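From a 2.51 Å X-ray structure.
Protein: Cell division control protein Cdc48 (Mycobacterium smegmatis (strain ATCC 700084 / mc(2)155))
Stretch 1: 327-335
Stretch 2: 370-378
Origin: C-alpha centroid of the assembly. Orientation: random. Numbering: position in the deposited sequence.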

# COMPACT_ATOMS: atom_id res chain seq x y z
N ASP A 327 -5.75 -12.90 4.91
CA ASP A 327 -5.91 -11.62 5.60
C ASP A 327 -6.38 -11.81 7.05
O ASP A 327 -7.48 -11.39 7.42
CB ASP A 327 -6.83 -10.69 4.81
CG ASP A 327 -6.35 -10.47 3.39
OD1 ASP A 327 -5.39 -9.69 3.19
OD2 ASP A 327 -6.92 -11.09 2.46
N VAL A 328 -5.52 -12.44 7.84
CA VAL A 328 -5.83 -12.82 9.21
C VAL A 328 -5.84 -11.61 10.15
O VAL A 328 -6.29 -11.70 11.29
CB VAL A 328 -4.83 -13.89 9.71
CG1 VAL A 328 -3.46 -13.27 9.94
CG2 VAL A 328 -5.34 -14.60 10.97
N ASP A 329 -5.37 -10.46 9.67
CA ASP A 329 -5.35 -9.27 10.51
C ASP A 329 -6.76 -8.73 10.79
O ASP A 329 -6.97 -8.00 11.75
CB ASP A 329 -4.46 -8.18 9.90
CG ASP A 329 -4.81 -7.87 8.46
OD1 ASP A 329 -5.11 -8.81 7.70
OD2 ASP A 329 -4.78 -6.68 8.09
N ALA A 330 -7.71 -9.11 9.95
CA ALA A 330 -9.11 -8.76 10.18
C ALA A 330 -9.73 -9.69 11.22
O ALA A 330 -10.66 -9.31 11.93
CB ALA A 330 -9.89 -8.82 8.88
N LEU A 331 -9.21 -10.91 11.30
CA LEU A 331 -9.68 -11.90 12.26
C LEU A 331 -8.93 -11.80 13.59
O LEU A 331 -9.52 -11.96 14.66
CB LEU A 331 -9.54 -13.31 11.69
CG LEU A 331 -9.77 -14.51 12.62
CD1 LEU A 331 -11.20 -14.53 13.14
CD2 LEU A 331 -9.43 -15.81 11.92
N LEU A 332 -7.63 -11.54 13.53
CA LEU A 332 -6.82 -11.39 14.73
C LEU A 332 -6.05 -10.07 14.75
O LEU A 332 -4.83 -10.06 14.59
CB LEU A 332 -5.84 -12.56 14.88
CG LEU A 332 -6.44 -13.94 15.20
CD1 LEU A 332 -5.37 -15.00 15.17
CD2 LEU A 332 -7.13 -13.92 16.55
N PRO A 333 -6.76 -8.95 14.97
CA PRO A 333 -6.14 -7.62 14.96
C PRO A 333 -5.15 -7.46 16.11
O PRO A 333 -5.36 -8.02 17.18
CB PRO A 333 -7.33 -6.67 15.16
CG PRO A 333 -8.56 -7.51 14.96
CD PRO A 333 -8.18 -8.90 15.35
N ALA A 334 -4.09 -6.70 15.89
CA ALA A 334 -3.04 -6.54 16.89
C ALA A 334 -3.50 -5.77 18.12
O ALA A 334 -3.12 -6.10 19.25
CB ALA A 334 -1.82 -5.88 16.29
N GLY A 335 -4.31 -4.74 17.91
CA GLY A 335 -4.82 -3.94 19.01
C GLY A 335 -3.89 -2.82 19.44
O GLY A 335 -2.67 -2.96 19.36
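Stretch 2, residues 370-378: PENVDARLR

Stretch 2 meets stretch 1 through a single beta bridge, Pro333 with Val373. Two backbone hydrogen bonds frame it in the antiparallel pattern: Asp374 N to Leu332 O at 2.7 Å and Ala334 N to Asn372 O at 2.9 Å. Stretch 1 opens with a type I turn from Asp327 to Ala330. In stretch 2, Pro370 to Asn372 form a 3-10 segment before the bridge. After it, Ala375 to Leu377 adopt helical angles.

The CA-to-CB bond of Val373 points away overall. With chi1 t, Val373 CG2 still lies 3.8 Å from Val328 CG1 and 3.7 Å from Asp329 CB. The CA-to-CB bond of Leu377 points toward stretch 1. With chi1 t and chi2 near 138°, between wells, Leu377 CD1 packs 3.8 Å from Leu332 CD1 and 4.0 Å from Val328 CG2. Val328, Leu332, Val373 and Leu377 form a small apolar cluster.

Asp374, chi1 t, turns its carboxylate to Arg376. Asp374 OD1 accepts from Arg376 N at 3.2 Å and from Arg376 NE at 3.1 Å. Asp374 OD2 forms a salt bridge with Arg376 NH2 at 2.9 Å. Water 2 joins Asp374 OD2 (2.6 Å) to Pro333 O (3.0 Å).

Arg378 folds back, and Arg378 NH2 donates to Val373 O at 3.2 Å. The CA-to-CB bond of Asn372, chi1 m, points sideways; Asn372 CB lies 4.0 Å from Asp329 CB. Ala334 CB fits closely against Glu371 O, at 3.2 Å.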

# COMPACT_ATOMS: atom_id res chain seq x y z
N PRO A 370 2.33 -7.14 8.82
CA PRO A 370 2.47 -8.21 9.81
C PRO A 370 2.14 -7.76 11.23
O PRO A 370 1.53 -8.51 11.99
CB PRO A 370 3.96 -8.58 9.73
CG PRO A 370 4.43 -8.03 8.44
CD PRO A 370 3.61 -6.80 8.20
N GLU A 371 2.53 -6.54 11.58
CA GLU A 371 2.30 -6.03 12.93
C GLU A 371 0.84 -5.63 13.17
O GLU A 371 0.49 -5.18 14.25
CB GLU A 371 3.24 -4.86 13.25
CG GLU A 371 3.10 -3.68 12.32
CD GLU A 371 4.21 -3.61 11.28
OE1 GLU A 371 4.76 -4.68 10.91
OE2 GLU A 371 4.54 -2.49 10.84
N ASN A 372 0.00 -5.80 12.15
CA ASN A 372 -1.43 -5.61 12.31
C ASN A 372 -2.13 -6.88 12.80
O ASN A 372 -3.33 -6.88 13.06
CB ASN A 372 -2.07 -5.13 11.01
CG ASN A 372 -1.82 -3.66 10.75
OD1 ASN A 372 -1.44 -2.91 11.66
ND2 ASN A 372 -2.05 -3.23 9.52
N VAL A 373 -1.36 -7.96 12.92
CA VAL A 373 -1.88 -9.22 13.42
C VAL A 373 -1.48 -9.41 14.88
O VAL A 373 -0.39 -9.00 15.29
CB VAL A 373 -1.35 -10.41 12.59
CG1 VAL A 373 -1.98 -11.72 13.06
CG2 VAL A 373 -1.65 -10.20 11.13
N ASP A 374 -2.39 -10.00 15.66
CA ASP A 374 -2.17 -10.33 17.07
C ASP A 374 -0.77 -10.89 17.28
O ASP A 374 -0.35 -11.81 16.58
CB ASP A 374 -3.21 -11.37 17.51
CG ASP A 374 -3.37 -11.47 19.02
OD1 ASP A 374 -2.36 -11.37 19.76
OD2 ASP A 374 -4.51 -11.65 19.48
N ALA A 375 -0.05 -10.31 18.24
CA ALA A 375 1.34 -10.67 18.50
C ALA A 375 1.51 -12.16 18.80
O ALA A 375 2.55 -12.75 18.50
CB ALA A 375 1.91 -9.84 19.63
N ARG A 376 0.49 -12.76 19.40
CA ARG A 376 0.54 -14.15 19.81
C ARG A 376 0.47 -15.12 18.63
O ARG A 376 0.68 -16.32 18.80
CB ARG A 376 -0.57 -14.44 20.82
CG ARG A 376 -0.46 -13.63 22.10
CD ARG A 376 -1.71 -13.73 22.96
NE ARG A 376 -2.87 -13.13 22.30
CZ ARG A 376 -4.10 -13.16 22.80
NH1 ARG A 376 -4.35 -13.77 23.95
NH2 ARG A 376 -5.09 -12.58 22.13
N LEU A 377 0.18 -14.60 17.44
CA LEU A 377 0.19 -15.41 16.23
C LEU A 377 1.61 -15.53 15.70
O LEU A 377 2.01 -16.56 15.17
CB LEU A 377 -0.73 -14.81 15.15
CG LEU A 377 -0.74 -15.51 13.79
CD1 LEU A 377 -2.16 -15.62 13.23
CD2 LEU A 377 0.15 -14.78 12.79
N ARG A 378 2.37 -14.45 15.85
CA ARG A 378 3.77 -14.42 15.44
C ARG A 378 4.62 -14.98 16.57
O ARG A 378 5.44 -14.28 17.17
CB ARG A 378 4.18 -12.99 15.09
CG ARG A 378 3.24 -12.34 14.07
CD ARG A 378 3.57 -10.87 13.85
NE ARG A 378 2.82 -9.98 14.72
CZ ARG A 378 3.32 -8.90 15.32
NH1 ARG A 378 4.60 -8.58 15.16
NH2 ARG A 378 2.55 -8.15 16.09
O HOH W 1 -2.45 -5.75 7.21
O HOH W 2 -6.47 -10.60 18.10
O HOH W 3 -1.04 -7.87 19.32